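Side-chain contacts in Csc2 (Thermofilum pendens, PDB 4TXD), which probably binds CRISPR RNA as the zinc-containing, RRM-based Cas7-family protein of a type I-D CRISPR interference complex: residues L108-E111 / Y112-S115; V359-V362 / E363-G367; T101-Q104 / M105-L108. All blocks are in the same frame, centred on the assembly; numbering follows the deposited sequence.

How the contacts relate
Contacts 1 and 3 occupy successive stretches of helix 94-115: they share Leu108, their centres lie 10 Å apart, and Arg103 comes close to Arg110. Contact 2 stands apart at the C-terminal end of helix 343-365, its nearest atoms about 18 Å from contact 1 and about 16 Å from contact 3. Both contacts on helix 94-115 are partly buried, with Leu106 and Leu109 near the zinc site and arginines that also reach toward it. In contact 1 the arginines bond outward or to Asp114; in contact 3 Arg103 makes two weak bonds to Gln107. Contact 2 is mostly at the surface and rests on a long lysine-glutamate pair and a leucine over a tryptophan face.

Contact 1 of 3, residues L108-E111 / Y112-S115; sequences LLRE and YRDS
Arg110 and Arg113 run side by side in the same direction, one turn apart near the C-terminal end of alpha-helix 94-115. Their guanidinium planes are turned 34° against each other, and the aliphatic part of Arg110 meets the Arg113 guanidinium: CG of Arg110 lies 3.8 Å from NH1 of Arg113, while the Arg110 backbone covers one face of the group. Arg113 reaches this position through a bend at chi3 (64°), which folds its guanidinium back over the preceding turn. The two groups have separate partners. Arg110 NE bonds to Asn145 and Arg113 NH1 to the carbonyl of Trp144, in the segment that leads to the zinc ligand Cys146, and Arg113 NE makes a salt bridge to Asp114 OD1 at 3.0 Å. That oxygen lies in the guanidinium plane but is approached from above its own carboxylate plane. On another side of the helix, Glu111 bonds to His337 and Tyr112 OH to the carbonyl of Pro340, while the Tyr112 ring packs on Phe344 of helix 343-365. Ser115 OG donates to Tyr112 O over 2.7 Å, in the carbonyl plane and on a lone pair, and the same oxygen also accepts from Ser115 N.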
# COMPACT_ATOMS: atom_id res chain seq x y z
N LEU A 108 -0.88 -4.78 -11.37
CA LEU A 108 -0.60 -3.71 -12.30
C LEU A 108 0.74 -3.96 -12.99
O LEU A 108 0.87 -3.72 -14.19
CB LEU A 108 -0.60 -2.35 -11.59
CG LEU A 108 -1.98 -1.91 -11.05
CD1 LEU A 108 -1.84 -0.64 -10.25
CD2 LEU A 108 -2.97 -1.70 -12.19
N LEU A 109 1.72 -4.47 -12.24
CA LEU A 109 3.03 -4.82 -12.81
C LEU A 109 2.91 -5.94 -13.83
O LEU A 109 3.60 -5.93 -14.86
CB LEU A 109 4.02 -5.25 -11.72
CG LEU A 109 4.56 -4.12 -10.86
CD1 LEU A 109 5.24 -4.66 -9.60
CD2 LEU A 109 5.51 -3.26 -11.69
N ARG A 110 2.05 -6.91 -13.54
CA ARG A 110 1.81 -7.98 -14.49
C ARG A 110 1.15 -7.46 -15.77
O ARG A 110 1.49 -7.89 -16.87
CB ARG A 110 0.95 -9.07 -13.86
CG ARG A 110 1.73 -9.98 -12.93
CD ARG A 110 0.78 -10.81 -12.10
NE ARG A 110 1.49 -11.73 -11.22
CZ ARG A 110 0.96 -12.28 -10.13
NH1 ARG A 110 -0.29 -11.97 -9.78
NH2 ARG A 110 1.67 -13.12 -9.39
N GLU A 111 0.23 -6.51 -15.62
CA GLU A 111 -0.42 -5.93 -16.78
C GLU A 111 0.52 -5.03 -17.57
O GLU A 111 0.40 -4.92 -18.80
CB GLU A 111 -1.68 -5.16 -16.36
CG GLU A 111 -2.80 -6.11 -15.92
CD GLU A 111 -4.06 -5.39 -15.47
OE1 GLU A 111 -4.14 -4.14 -15.57
OE2 GLU A 111 -4.97 -6.10 -14.99
N TYR A 112 1.46 -4.39 -16.88
CA TYR A 112 2.48 -3.61 -17.55
C TYR A 112 3.30 -4.54 -18.42
O TYR A 112 3.53 -4.27 -19.61
CB TYR A 112 3.38 -2.88 -16.56
CG TYR A 112 4.59 -2.26 -17.22
CD1 TYR A 112 4.48 -1.07 -17.95
CD2 TYR A 112 5.85 -2.85 -17.13
CE1 TYR A 112 5.58 -0.49 -18.56
CE2 TYR A 112 6.97 -2.27 -17.74
CZ TYR A 112 6.82 -1.10 -18.46
OH TYR A 112 7.90 -0.52 -19.08
N ARG A 113 3.72 -5.65 -17.82
CA ARG A 113 4.51 -6.65 -18.53
C ARG A 113 3.81 -7.13 -19.79
O ARG A 113 4.43 -7.28 -20.84
CB ARG A 113 4.78 -7.84 -17.61
CG ARG A 113 5.48 -9.00 -18.29
CD ARG A 113 5.29 -10.28 -17.51
NE ARG A 113 3.88 -10.66 -17.48
CZ ARG A 113 3.29 -11.33 -16.50
NH1 ARG A 113 3.99 -11.70 -15.43
NH2 ARG A 113 2.00 -11.63 -16.58
N ASP A 114 2.51 -7.36 -19.69
CA ASP A 114 1.75 -7.89 -20.81
C ASP A 114 1.41 -6.84 -21.86
O ASP A 114 0.90 -7.16 -22.92
CB ASP A 114 0.48 -8.56 -20.30
CG ASP A 114 0.77 -9.82 -19.53
OD1 ASP A 114 1.90 -10.35 -19.68
OD2 ASP A 114 -0.11 -10.28 -18.79
N SER A 115 1.68 -5.58 -21.55
CA SER A 115 1.49 -4.52 -22.51
C SER A 115 2.72 -4.32 -23.41
O SER A 115 2.65 -3.61 -24.40
CB SER A 115 1.17 -3.21 -21.81
OG SER A 115 2.36 -2.55 -21.39

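Contact 2 of 3, residues V359-V362 / E363-G367; sequences VKWV and EELKG
Leu365 lays its CD2 methyl over one face of the Trp361 indole, 4.0 Å from the centroid of the five-membered ring, in a CH-pi contact. The Trp361 ring is carried there with CG anti to the backbone N (chi1 177°), and the second torsion of Leu365, chi2 -65°, turns CD2 onto that face. The closest carbons are Trp361 CD1 and Leu365 CD2, 3.6 Å apart. Leu365 CG also stands above the ring plane, displaced toward the rim. One residue earlier, Lys360 and Glu364 cross obliquely. The lysine is extended until its last torsion, chi4 123°, and it is CE that comes nearest the carboxylate, 3.1 Å from Glu364 OE2; NZ is 3.8 Å from that oxygen, a long salt bridge. These pairs are i to i+4 neighbours on the last turns of alpha-helix 343-365, where Glu363 N, Glu364 N and Leu365 N bond to the carbonyls of Val359, Lys360 and Trp361. Facing the protein body, Val359 packs on Phe137 and Asn183, and Val362 touches Leu189. Beyond Lys366, whose CB lies 3.3 Å from Val362 O, the chain leaves helical geometry at Gly367, where phi is positive.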
# COMPACT_ATOMS: atom_id res chain seq x y z
N VAL A 359 22.05 -3.82 -2.37
CA VAL A 359 23.14 -4.76 -2.52
C VAL A 359 24.49 -4.14 -2.17
O VAL A 359 25.26 -4.70 -1.46
CB VAL A 359 23.14 -5.36 -3.94
CG1 VAL A 359 24.39 -6.14 -4.20
CG2 VAL A 359 21.92 -6.21 -4.15
N LYS A 360 24.74 -2.94 -2.65
CA LYS A 360 25.94 -2.22 -2.29
C LYS A 360 26.04 -1.99 -0.78
O LYS A 360 27.08 -2.15 -0.21
CB LYS A 360 26.03 -0.90 -3.01
CG LYS A 360 27.32 -0.16 -2.78
CD LYS A 360 27.26 1.24 -3.34
CE LYS A 360 28.40 2.13 -2.87
NZ LYS A 360 29.14 2.65 -4.05
N TRP A 361 24.94 -1.63 -0.16
CA TRP A 361 24.92 -1.42 1.29
C TRP A 361 25.28 -2.70 2.05
O TRP A 361 26.05 -2.65 3.03
CB TRP A 361 23.54 -0.92 1.74
CG TRP A 361 23.40 -0.74 3.24
CD1 TRP A 361 23.76 0.35 3.98
CD2 TRP A 361 22.84 -1.69 4.17
NE1 TRP A 361 23.48 0.14 5.32
CE2 TRP A 361 22.91 -1.10 5.46
CE3 TRP A 361 22.30 -2.98 4.04
CZ2 TRP A 361 22.45 -1.76 6.61
CZ3 TRP A 361 21.84 -3.63 5.18
CH2 TRP A 361 21.91 -3.01 6.45
N VAL A 362 24.72 -3.82 1.61
CA VAL A 362 24.98 -5.11 2.23
C VAL A 362 26.48 -5.42 2.15
O VAL A 362 27.10 -5.82 3.15
CB VAL A 362 24.16 -6.26 1.56
CG1 VAL A 362 24.72 -7.64 1.92
CG2 VAL A 362 22.69 -6.16 1.94
N GLU A 363 27.06 -5.23 0.97
CA GLU A 363 28.48 -5.48 0.78
C GLU A 363 29.35 -4.54 1.61
O GLU A 363 30.37 -4.94 2.16
CB GLU A 363 28.85 -5.38 -0.70
CG GLU A 363 28.37 -6.56 -1.53
CD GLU A 363 28.48 -6.33 -3.03
OE1 GLU A 363 28.63 -5.17 -3.46
OE2 GLU A 363 28.39 -7.33 -3.78
N GLU A 364 28.95 -3.28 1.71
CA GLU A 364 29.76 -2.32 2.45
C GLU A 364 29.64 -2.39 3.98
O GLU A 364 30.52 -1.90 4.69
CB GLU A 364 29.45 -0.90 1.98
CG GLU A 364 29.88 -0.66 0.55
CD GLU A 364 29.74 0.79 0.13
OE1 GLU A 364 28.93 1.50 0.76
OE2 GLU A 364 30.45 1.20 -0.80
N LEU A 365 28.57 -3.00 4.48
CA LEU A 365 28.35 -3.04 5.93
C LEU A 365 28.54 -4.43 6.54
O LEU A 365 28.45 -4.59 7.77
CB LEU A 365 26.94 -2.53 6.28
CG LEU A 365 26.73 -1.02 6.49
CD1 LEU A 365 27.51 -0.52 7.70
CD2 LEU A 365 27.12 -0.22 5.25
N LYS A 366 28.83 -5.45 5.73
CA LYS A 366 28.86 -6.79 6.33
C LYS A 366 30.17 -7.06 7.11
O LYS A 366 30.25 -8.02 7.87
CB LYS A 366 28.65 -7.87 5.27
CG LYS A 366 29.73 -7.98 4.22
CD LYS A 366 29.44 -9.17 3.30
CE LYS A 366 30.49 -9.29 2.21
NZ LYS A 366 30.05 -10.23 1.14
N GLY A 367 31.17 -6.20 6.90
CA GLY A 367 32.41 -6.25 7.68
C GLY A 367 33.45 -7.23 7.16
O GLY A 367 34.34 -7.69 7.90

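Contact 3 of 3, residues T101-Q104 / M105-L108; sequences TRRQ and MLQL
Met105 opens the second half of this stretch of alpha-helix 94-115 with its amide bonded to Thr101 O at 3.0 Å, the i to i+4 bond that recurs at each of the next three residues. Its side chain leaves the turn and runs to Ile173 and Phe174 of helix 169-174 and to Ser261 of helix 252-263, so that this face is packed against helices 169-174 and 252-263. Leu106 follows, its CB 3.4 Å from Arg102 O and its side chain about 4 Å from that of the zinc ligand Cys146; Arg102 also borders the metal region, where its NH2 bonds to Gly175 O and to His170 ND1.

Gln107 lies alongside Arg103, both pointing the same way, with the amide and guanidinium planes 69° apart. Gln107 OE1 receives two weak hydrogen bonds, from Arg103 NH1 at 3.2 Å and from Arg103 NH2 at 3.3 Å, both strongly bent. A turn at chi2 of Arg103 (-92°) swings the guanidinium forward along the helix to make this pairing possible.

Leu108 ends the segment, crossing the side chain of Gln104. With CG anti to its own carbonyl carbon (chi1 -66°), the leucine presents CG and CD2 to the amide nitrogen of Gln104, which also has a weak hydrogen bond to Thr264 OG1. An alanine here would lack the branch that packs on Gln104, Tyr260 and Thr264, and would probably leave a gap toward helix 252-263 and the Gln104 amide freer to turn. Leu108 CG rests 3.4 Å from Gln104 O, the oxygen that also accepts the Leu108 amide at 2.9 Å.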
# COMPACT_ATOMS: atom_id res chain seq x y z
N THR A 101 -2.96 -3.90 -1.10
CA THR A 101 -2.38 -2.83 -1.90
C THR A 101 -1.17 -3.38 -2.66
O THR A 101 -0.95 -3.05 -3.84
CB THR A 101 -1.96 -1.62 -1.05
OG1 THR A 101 -3.09 -1.10 -0.34
CG2 THR A 101 -1.36 -0.51 -1.92
N ARG A 102 -0.40 -4.22 -2.02
CA ARG A 102 0.74 -4.79 -2.68
C ARG A 102 0.34 -5.81 -3.72
O ARG A 102 0.91 -5.89 -4.75
CB ARG A 102 1.76 -5.32 -1.67
CG ARG A 102 1.80 -6.78 -1.48
CD ARG A 102 3.24 -7.26 -1.42
NE ARG A 102 3.75 -7.14 -0.08
CZ ARG A 102 5.02 -6.97 0.26
NH1 ARG A 102 5.29 -6.89 1.51
NH2 ARG A 102 5.99 -6.85 -0.62
N ARG A 103 -0.72 -6.53 -3.45
CA ARG A 103 -1.26 -7.45 -4.43
C ARG A 103 -1.77 -6.71 -5.67
O ARG A 103 -1.63 -7.19 -6.81
CB ARG A 103 -2.37 -8.30 -3.80
CG ARG A 103 -2.67 -9.59 -4.53
CD ARG A 103 -3.76 -9.40 -5.55
NE ARG A 103 -3.89 -10.53 -6.47
CZ ARG A 103 -3.19 -10.66 -7.59
NH1 ARG A 103 -2.31 -9.73 -7.94
NH2 ARG A 103 -3.37 -11.72 -8.37
N GLN A 104 -2.36 -5.53 -5.46
CA GLN A 104 -2.80 -4.70 -6.58
C GLN A 104 -1.62 -4.17 -7.40
O GLN A 104 -1.63 -4.21 -8.63
CB GLN A 104 -3.67 -3.54 -6.07
CG GLN A 104 -4.13 -2.54 -7.16
CD GLN A 104 -4.99 -3.16 -8.26
OE1 GLN A 104 -5.43 -4.31 -8.17
NE2 GLN A 104 -5.22 -2.39 -9.32
N MET A 105 -0.59 -3.66 -6.73
CA MET A 105 0.59 -3.19 -7.46
C MET A 105 1.19 -4.31 -8.28
O MET A 105 1.61 -4.10 -9.43
CB MET A 105 1.65 -2.61 -6.51
CG MET A 105 2.90 -2.14 -7.29
SD MET A 105 4.18 -1.34 -6.30
CE MET A 105 3.38 0.21 -5.90
N LEU A 106 1.19 -5.49 -7.73
CA LEU A 106 1.69 -6.65 -8.41
C LEU A 106 0.87 -6.96 -9.66
O LEU A 106 1.41 -7.34 -10.69
CB LEU A 106 1.73 -7.82 -7.47
CG LEU A 106 2.15 -9.13 -8.09
CD1 LEU A 106 3.37 -8.97 -8.97
CD2 LEU A 106 2.33 -10.24 -7.10
N GLN A 107 -0.44 -6.79 -9.56
CA GLN A 107 -1.30 -7.09 -10.71
C GLN A 107 -1.08 -6.03 -11.79
O GLN A 107 -1.05 -6.35 -12.98
CB GLN A 107 -2.78 -7.16 -10.28
CG GLN A 107 -3.73 -7.70 -11.36
CD GLN A 107 -3.34 -9.08 -11.88
OE1 GLN A 107 -2.82 -9.93 -11.14
NE2 GLN A 107 -3.57 -9.30 -13.17
N LEU A 108 -0.88 -4.78 -11.37
CA LEU A 108 -0.60 -3.71 -12.30
C LEU A 108 0.74 -3.96 -12.99
O LEU A 108 0.87 -3.72 -14.19
CB LEU A 108 -0.60 -2.35 -11.59
CG LEU A 108 -1.98 -1.91 -11.05
CD1 LEU A 108 -1.84 -0.64 -10.25
CD2 LEU A 108 -2.97 -1.70 -12.19